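Syndapin (Drosophila melanogaster, PDB 3I2W) binds phospholipid membranes as a homodimer through its F-BAR domain and probably acts in endocytosis, helping to control internalization of plasma-membrane proteins. Local coordinates at the interface of chains A and B. Residues are numbered along the deposited sequence; one frame, centred on the assembly and turned at random. Chains: chain A/B, Syndapin.

Contact 1: the interface of chains A and B. Residues chain A 61, 65, 264, 267-268; chain B 222-223, 226-227.
B:Leu226 fits between A:Thr65 and A:Gln264, which meet its two methyl branches separately. Its CD2 methyl faces the threonine, 3.6 Å from the hydroxyl oxygen A:Thr65 OG1, while B:Leu226 CD1 packs on the first side-chain carbon of the glutamine, 3.9 Å from A:Gln264 CB. The close packing continues along A:Gln264: CG sits between the backbone N and the carbonyl carbon (chi1 53°) and the chain then bends at chi2, laying the amide against the aliphatic stem of B:Lys223, with A:Gln264 CD 3.7 Å from B:Lys223 CG. A:Leu268 crosses that stem at about a right angle, A:Leu268 CD1 to B:Lys223 CB 3.9 Å. Toward its margins the contact is looser. The other methyl of A:Leu268 rests on the CG methylene of B:Glu222, and B:Gln227 grazes the glutamine, OE1 to A:Gln264 CG 4.1 Å. A:Asp267 barely meets chain B but supports the threonine from behind: a syn lone pair of its OD2 accepts the backbone N-H of A:Thr65 (N to OD2 2.8 Å, 159° at H). Nitrogens and oxygens of the two chains do not pair here, and apolar packing seats helix 264-275 of one F-BAR subunit on the long helix 169-240 of its partner, helping to hold the homodimer together.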
loop_
_atom_site.group_PDB
_atom_site.type_symbol
_atom_site.label_atom_id
_atom_site.label_comp_id
_atom_site.label_asym_id
_atom_site.label_seq_id
_atom_site.Cartn_x
_atom_site.Cartn_y
_atom_site.Cartn_z
ATOM N N GLU A 61 -14.410 -19.220 6.589
ATOM C CA GLU A 61 -15.401 -18.205 6.945
ATOM C C GLU A 61 -16.515 -18.175 5.910
ATOM O O GLU A 61 -16.248 -18.155 4.732
ATOM C CB GLU A 61 -14.751 -16.828 7.054
ATOM C CG GLU A 61 -15.661 -15.761 7.618
ATOM C CD GLU A 61 -15.751 -15.878 9.078
ATOM O OE1 GLU A 61 -14.824 -15.413 9.799
ATOM O OE2 GLU A 61 -16.735 -16.466 9.530
ATOM N N THR A 65 -20.605 -12.792 7.463
ATOM C CA THR A 65 -19.341 -12.462 8.095
ATOM C C THR A 65 -18.235 -12.459 7.046
ATOM O O THR A 65 -17.403 -11.554 6.988
ATOM C CB THR A 65 -19.038 -13.349 9.236
ATOM O OG1 THR A 65 -19.869 -12.952 10.300
ATOM C CG2 THR A 65 -17.648 -13.134 9.742
ATOM N N GLN A 264 -24.946 -12.301 12.557
ATOM C CA GLN A 264 -24.534 -13.590 13.084
ATOM C C GLN A 264 -25.727 -14.480 13.119
ATOM O O GLN A 264 -25.620 -15.681 12.975
ATOM C CB GLN A 264 -23.853 -13.508 14.447
ATOM C CG GLN A 264 -24.583 -12.766 15.562
ATOM C CD GLN A 264 -25.828 -13.472 16.130
ATOM O OE1 GLN A 264 -25.901 -14.709 16.241
ATOM N NE2 GLN A 264 -26.819 -12.665 16.508
ATOM N N ASP A 267 -26.058 -16.114 9.711
ATOM C CA ASP A 267 -24.976 -17.027 9.424
ATOM C C ASP A 267 -25.127 -18.300 10.259
ATOM O O ASP A 267 -24.898 -19.391 9.776
ATOM C CB ASP A 267 -23.590 -16.366 9.600
ATOM C CG ASP A 267 -23.299 -15.272 8.557
ATOM O OD1 ASP A 267 -24.058 -15.099 7.591
ATOM O OD2 ASP A 267 -22.290 -14.565 8.720
ATOM N N LEU A 268 -25.535 -18.141 11.503
ATOM C CA LEU A 268 -25.870 -19.260 12.357
ATOM C C LEU A 268 -27.102 -20.036 11.890
ATOM O O LEU A 268 -27.158 -21.270 11.981
ATOM C CB LEU A 268 -26.066 -18.789 13.788
ATOM C CG LEU A 268 -24.790 -18.379 14.526
ATOM C CD1 LEU A 268 -25.087 -18.164 16.016
ATOM C CD2 LEU A 268 -23.723 -19.402 14.388
ATOM N N GLU B 222 -19.726 -20.037 18.731
ATOM C CA GLU B 222 -19.584 -19.454 17.460
ATOM C C GLU B 222 -20.170 -18.060 17.478
ATOM O O GLU B 222 -19.539 -17.182 16.965
ATOM C CB GLU B 222 -20.210 -20.325 16.397
ATOM C CG GLU B 222 -19.906 -19.916 14.984
ATOM C CD GLU B 222 -18.445 -19.999 14.644
ATOM O OE1 GLU B 222 -18.087 -19.617 13.521
ATOM O OE2 GLU B 222 -17.605 -20.412 15.484
ATOM N N LYS B 223 -21.340 -17.827 18.063
ATOM C CA LYS B 223 -22.004 -16.502 17.994
ATOM C C LYS B 223 -21.015 -15.442 18.416
ATOM O O LYS B 223 -20.807 -14.466 17.748
ATOM C CB LYS B 223 -23.210 -16.452 18.939
ATOM C CG LYS B 223 -24.071 -15.201 18.843
ATOM C CD LYS B 223 -24.918 -15.028 20.101
ATOM C CE LYS B 223 -26.286 -14.328 19.823
ATOM N NZ LYS B 223 -26.846 -13.744 21.137
ATOM N N LEU B 226 -18.241 -14.718 15.986
ATOM C CA LEU B 226 -18.686 -13.895 14.880
ATOM C C LEU B 226 -18.893 -12.449 15.343
ATOM O O LEU B 226 -18.777 -11.536 14.561
ATOM C CB LEU B 226 -19.945 -14.429 14.228
ATOM C CG LEU B 226 -19.873 -15.804 13.605
ATOM C CD1 LEU B 226 -21.245 -16.111 13.223
ATOM C CD2 LEU B 226 -19.093 -15.852 12.343
ATOM N N GLN B 227 -19.220 -12.249 16.608
ATOM C CA GLN B 227 -19.465 -10.928 17.069
ATOM C C GLN B 227 -18.110 -10.234 17.175
ATOM O O GLN B 227 -17.890 -9.150 16.632
ATOM C CB GLN B 227 -20.251 -10.945 18.392
ATOM C CG GLN B 227 -21.661 -11.471 18.208
ATOM C CD GLN B 227 -22.619 -11.373 19.434
ATOM O OE1 GLN B 227 -23.814 -11.120 19.228
ATOM N NE2 GLN B 227 -22.124 -11.619 20.678
#

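Contact 2: the interface of chains A and B. Residues chain A 23, 26-27, 225-226, 229, 233; chain B 61, 69.
B:Trp69 packs its indole among A:Leu27, A:Phe229 and A:Leu233, forming an apolar centre between helices of the F-BAR dimer. One indole face carries the A:Leu27 CD1 methyl, offset toward the rim, and the far end of the six-membered ring meets the helix backbone, with B:Trp69 CH2 3.7 Å from A:Leu27 CA. A:Phe229 turns its edge to the indole, CE1 to B:Trp69 CZ2 3.7 Å, while its own two faces are bordered by A:Leu27 CD2 and A:Arg225 NE. A:Leu233 CD1 touches the base of the tryptophan, 3.8 Å from B:Trp69 CA. Farther out, B:Glu61 covers part of the second indole face with CB, and A:Leu23 CD2 packs on that same carbon at 3.8 Å. The glutamate chain bends at CG (chi2 79°), bringing OE1 back to the indole; B:Trp69 NE1 donates to it on the anti side (2.8 Å, 128° at H), the donor lying 33° out of the carboxylate plane. An alanine in place of B:Trp69 would probably open a gap beside A:Phe229 and A:Leu27 and leave the carboxylate of B:Glu61 without its indole N-H. At the polar rim A:Arg225 comes tip to tip with the carboxylate, its NH1 forming a salt bridge to B:Glu61 OE2 at 2.6 Å and a weak hydrogen bond to OE1.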
loop_
_atom_site.group_PDB
_atom_site.type_symbol
_atom_site.label_atom_id
_atom_site.label_comp_id
_atom_site.label_asym_id
_atom_site.label_seq_id
_atom_site.Cartn_x
_atom_site.Cartn_y
_atom_site.Cartn_z
ATOM N N LEU A 23 17.176 22.410 -14.117
ATOM C CA LEU A 23 16.240 22.234 -13.058
ATOM C C LEU A 23 14.947 21.661 -13.614
ATOM O O LEU A 23 14.355 20.861 -12.942
ATOM C CB LEU A 23 16.010 23.534 -12.295
ATOM C CG LEU A 23 17.151 24.085 -11.442
ATOM C CD1 LEU A 23 16.853 25.492 -11.076
ATOM C CD2 LEU A 23 17.395 23.294 -10.184
ATOM N N ASP A 26 15.446 17.989 -13.588
ATOM C CA ASP A 26 15.317 17.572 -12.205
ATOM C C ASP A 26 13.869 17.603 -11.677
ATOM O O ASP A 26 13.433 16.689 -10.969
ATOM C CB ASP A 26 16.188 18.414 -11.294
ATOM C CG ASP A 26 17.667 18.142 -11.484
ATOM O OD1 ASP A 26 17.976 17.195 -12.250
ATOM O OD2 ASP A 26 18.505 18.900 -10.887
ATOM N N LEU A 27 13.122 18.634 -11.996
ATOM C CA LEU A 27 11.815 18.658 -11.462
ATOM C C LEU A 27 11.034 17.489 -12.027
ATOM O O LEU A 27 10.388 16.757 -11.293
ATOM C CB LEU A 27 11.154 19.996 -11.709
ATOM C CG LEU A 27 9.755 20.145 -11.142
ATOM C CD1 LEU A 27 9.810 19.879 -9.646
ATOM C CD2 LEU A 27 9.226 21.557 -11.487
ATOM N N ARG A 225 10.761 31.502 -15.297
ATOM C CA ARG A 225 10.949 30.207 -14.674
ATOM C C ARG A 225 10.506 30.173 -13.226
ATOM O O ARG A 225 9.915 29.204 -12.803
ATOM C CB ARG A 225 12.446 29.896 -14.676
ATOM C CG ARG A 225 12.813 28.407 -14.672
ATOM C CD ARG A 225 14.281 28.191 -14.255
ATOM N NE ARG A 225 14.339 27.850 -12.837
ATOM C CZ ARG A 225 14.989 28.563 -11.934
ATOM N NH1 ARG A 225 15.003 28.244 -10.643
ATOM N NH2 ARG A 225 15.639 29.627 -12.353
ATOM N N LEU A 226 10.835 31.194 -12.434
ATOM C CA LEU A 226 10.509 31.165 -11.006
ATOM C C LEU A 226 9.005 31.237 -10.852
ATOM O O LEU A 226 8.399 30.638 -9.923
ATOM C CB LEU A 226 11.172 32.302 -10.235
ATOM C CG LEU A 226 12.699 32.418 -10.309
ATOM C CD1 LEU A 226 13.172 33.418 -9.260
ATOM C CD2 LEU A 226 13.487 31.074 -10.198
ATOM N N PHE A 229 7.713 27.646 -11.969
ATOM C CA PHE A 229 7.869 26.651 -10.937
ATOM C C PHE A 229 6.835 26.801 -9.815
ATOM O O PHE A 229 6.284 25.800 -9.331
ATOM C CB PHE A 229 9.311 26.621 -10.430
ATOM C CG PHE A 229 10.242 25.903 -11.365
ATOM C CD1 PHE A 229 11.262 25.114 -10.894
ATOM C CD2 PHE A 229 10.084 25.994 -12.725
ATOM C CE1 PHE A 229 12.156 24.459 -11.787
ATOM C CE2 PHE A 229 10.944 25.328 -13.602
ATOM C CZ PHE A 229 11.992 24.560 -13.137
ATOM N N LEU A 233 4.437 23.698 -8.844
ATOM C CA LEU A 233 4.312 23.241 -7.491
ATOM C C LEU A 233 2.840 23.313 -7.005
ATOM O O LEU A 233 2.356 22.401 -6.322
ATOM C CB LEU A 233 5.284 24.015 -6.573
ATOM C CG LEU A 233 6.743 23.684 -6.949
ATOM C CD1 LEU A 233 7.754 24.195 -5.977
ATOM C CD2 LEU A 233 6.942 22.209 -7.152
ATOM N N GLU B 61 19.029 25.272 -7.400
ATOM C CA GLU B 61 17.845 26.076 -7.086
ATOM C C GLU B 61 18.161 26.813 -5.776
ATOM O O GLU B 61 18.974 26.298 -4.984
ATOM C CB GLU B 61 16.593 25.202 -7.029
ATOM C CG GLU B 61 15.341 25.968 -6.768
ATOM C CD GLU B 61 14.784 26.669 -7.969
ATOM O OE1 GLU B 61 14.110 26.068 -8.831
ATOM O OE2 GLU B 61 14.994 27.872 -8.051
ATOM N N TRP B 69 10.250 24.085 -3.326
ATOM C CA TRP B 69 10.491 22.729 -3.790
ATOM C C TRP B 69 10.505 21.879 -2.549
ATOM O O TRP B 69 9.975 20.779 -2.556
ATOM C CB TRP B 69 11.865 22.509 -4.414
ATOM C CG TRP B 69 12.169 22.867 -5.838
ATOM C CD1 TRP B 69 12.130 24.117 -6.414
ATOM C CD2 TRP B 69 12.682 21.992 -6.838
ATOM N NE1 TRP B 69 12.531 24.051 -7.736
ATOM C CE2 TRP B 69 12.896 22.759 -8.008
ATOM C CE3 TRP B 69 12.979 20.629 -6.868
ATOM C CZ2 TRP B 69 13.397 22.200 -9.178
ATOM C CZ3 TRP B 69 13.458 20.081 -8.025
ATOM C CH2 TRP B 69 13.675 20.854 -9.160
#

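Contact 3: the interface of chains A and B. Residues chain A 3, 5-6, 130, 207; chain B 279-281, 283.
B:Trp283 pushes the rim of its six-membered ring into an aromatic group of A:Trp5, A:Trp130 and A:Tyr207. One face of the B:Trp283 indole is covered from its own chain, by the CG methylene of the selenomethionine B:Met281, 3.6 Å above the ring centre. Its edge points at A:Tyr207, where CZ3 lies 3.9 Å from the phenol carbon CE2, in the plane of both rings. The same CZ3 reaches A:Trp130, 3.7 Å from CZ2, and the two tryptophan side chains cross at about a right angle. Within chain A, the tyrosine lies over the A:Trp130 indole with CE2 above its centre. On A:Trp5, one face receives B:Trp283 CH2 near the rim, and the edge meets the backbone carbonyl of B:Met279 through a weak hydrogen bond from NE1 (3.2 Å, 122° at H). B:Met281 bends at CG (chi2 58°) around this tryptophan, CB to A:Trp5 CB 3.7 Å, and extends its CE methyl to the A:Glu6 carboxylate. In this part of the F-BAR homodimer interface, segment 279-283 at the C-terminal end of the construct packs on the partner's N-terminal segment and helices 114-149 and 185-240. A:Tyr207 holds that N-terminal segment too, its hydroxyl donating to A:Trp5 O at 2.7 Å. A:Ser3 accepts the backbone N-H of A:Trp5 on OG and passes its own hydroxyl to B:Ala280 O, 2.7 Å away and 28° out of the carbonyl plane.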
loop_
_atom_site.group_PDB
_atom_site.type_symbol
_atom_site.label_atom_id
_atom_site.label_comp_id
_atom_site.label_asym_id
_atom_site.label_seq_id
_atom_site.Cartn_x
_atom_site.Cartn_y
_atom_site.Cartn_z
ATOM N N SER A 3 33.476 39.815 -7.455
ATOM C CA SER A 3 32.484 40.757 -7.892
ATOM C C SER A 3 32.150 40.631 -9.359
ATOM O O SER A 3 33.011 40.500 -10.218
ATOM C CB SER A 3 32.900 42.210 -7.604
ATOM O OG SER A 3 31.961 43.153 -8.154
ATOM N N TRP A 5 31.394 42.638 -11.302
ATOM C CA TRP A 5 31.799 43.732 -12.144
ATOM C C TRP A 5 33.191 43.565 -12.789
ATOM O O TRP A 5 33.515 44.230 -13.764
ATOM C CB TRP A 5 31.739 44.994 -11.344
ATOM C CG TRP A 5 30.395 45.445 -11.078
ATOM C CD1 TRP A 5 29.789 45.432 -9.882
ATOM C CD2 TRP A 5 29.463 46.046 -12.002
ATOM N NE1 TRP A 5 28.544 45.993 -9.967
ATOM C CE2 TRP A 5 28.310 46.378 -11.259
ATOM C CE3 TRP A 5 29.505 46.373 -13.371
ATOM C CZ2 TRP A 5 27.185 46.982 -11.836
ATOM C CZ3 TRP A 5 28.382 46.969 -13.953
ATOM C CH2 TRP A 5 27.242 47.276 -13.183
ATOM N N GLU A 6 33.997 42.684 -12.207
ATOM C CA GLU A 6 35.313 42.321 -12.700
ATOM C C GLU A 6 35.138 41.482 -13.922
ATOM O O GLU A 6 34.147 40.773 -14.033
ATOM C CB GLU A 6 35.990 41.463 -11.658
ATOM C CG GLU A 6 36.038 42.111 -10.332
ATOM C CD GLU A 6 37.381 42.682 -10.062
ATOM O OE1 GLU A 6 37.926 43.319 -10.972
ATOM O OE2 GLU A 6 37.919 42.469 -8.946
ATOM N N TRP A 130 35.442 48.311 -22.075
ATOM C CA TRP A 130 35.931 48.583 -20.745
ATOM C C TRP A 130 37.132 47.735 -20.367
ATOM O O TRP A 130 38.026 48.172 -19.637
ATOM C CB TRP A 130 34.780 48.333 -19.768
ATOM C CG TRP A 130 35.042 48.678 -18.370
ATOM C CD1 TRP A 130 34.867 49.874 -17.785
ATOM C CD2 TRP A 130 35.533 47.800 -17.362
ATOM N NE1 TRP A 130 35.251 49.815 -16.462
ATOM C CE2 TRP A 130 35.641 48.535 -16.185
ATOM C CE3 TRP A 130 35.881 46.447 -17.345
ATOM C CZ2 TRP A 130 36.057 47.967 -15.002
ATOM C CZ3 TRP A 130 36.312 45.890 -16.190
ATOM C CH2 TRP A 130 36.416 46.643 -15.026
ATOM N N TYR A 207 29.750 51.522 -19.101
ATOM C CA TYR A 207 29.827 50.147 -18.777
ATOM C C TYR A 207 28.702 49.816 -17.737
ATOM O O TYR A 207 27.779 49.050 -18.021
ATOM C CB TYR A 207 31.199 49.945 -18.239
ATOM C CG TYR A 207 31.507 48.631 -17.686
ATOM C CD1 TYR A 207 31.263 47.494 -18.401
ATOM C CD2 TYR A 207 32.104 48.530 -16.452
ATOM C CE1 TYR A 207 31.599 46.305 -17.922
ATOM C CE2 TYR A 207 32.451 47.333 -15.936
ATOM C CZ TYR A 207 32.193 46.196 -16.679
ATOM O OH TYR A 207 32.525 44.929 -16.189
HETATM N N MSE B 279 26.520 44.297 -6.453
HETATM C CA MSE B 279 27.738 44.021 -5.678
HETATM C C MSE B 279 28.688 45.195 -5.786
HETATM O O MSE B 279 28.658 45.962 -6.773
HETATM C CB MSE B 279 28.459 42.802 -6.201
HETATM C CG MSE B 279 27.555 41.601 -6.370
HETATM SE SE MSE B 279 28.588 40.085 -7.013
HETATM C CE MSE B 279 29.481 39.565 -5.319
ATOM N N ALA B 280 29.556 45.337 -4.794
ATOM C CA ALA B 280 30.513 46.415 -4.820
ATOM C C ALA B 280 31.581 46.185 -5.900
ATOM O O ALA B 280 31.887 45.062 -6.237
ATOM C CB ALA B 280 31.122 46.538 -3.503
HETATM N N MSE B 281 32.084 47.248 -6.506
HETATM C CA MSE B 281 33.275 47.192 -7.294
HETATM C C MSE B 281 34.011 48.390 -6.826
HETATM O O MSE B 281 33.417 49.459 -6.703
HETATM C CB MSE B 281 32.962 47.390 -8.740
HETATM C CG MSE B 281 34.168 47.359 -9.657
HETATM SE SE MSE B 281 35.063 45.858 -9.543
HETATM C CE MSE B 281 35.748 45.902 -11.155
ATOM N N TRP B 283 36.594 50.621 -8.493
ATOM C CA TRP B 283 37.119 50.867 -9.783
ATOM C C TRP B 283 38.633 51.074 -9.720
ATOM O O TRP B 283 39.187 51.222 -8.637
ATOM C CB TRP B 283 36.337 52.073 -10.269
ATOM C CG TRP B 283 34.882 51.743 -10.148
ATOM C CD1 TRP B 283 34.050 52.083 -9.140
ATOM C CD2 TRP B 283 34.119 50.900 -11.031
ATOM N NE1 TRP B 283 32.800 51.555 -9.359
ATOM C CE2 TRP B 283 32.820 50.818 -10.508
ATOM C CE3 TRP B 283 34.412 50.217 -12.226
ATOM C CZ2 TRP B 283 31.817 50.120 -11.139
ATOM C CZ3 TRP B 283 33.426 49.517 -12.835
ATOM C CH2 TRP B 283 32.136 49.475 -12.297
#

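Centres of C-alpha atoms lie about 57 Å apart for contacts 1 and 2, 30 Å for contacts 2 and 3, and 85 Å for contacts 1 and 3, so the three follow one another nearly in line along the elongated dimer. With the chains exchanged, contacts 1 and 2 share Glu61, helix 63-105 and the stretch around Leu226, which carry different weight in each, so the two-fold axis brings contact 1's twin close to contact 2. The long helix ending at 240 serves all three contacts. Contact 3 adds the C-terminal segment of one modelled chain, which runs along the partner to meet its N-terminal segment.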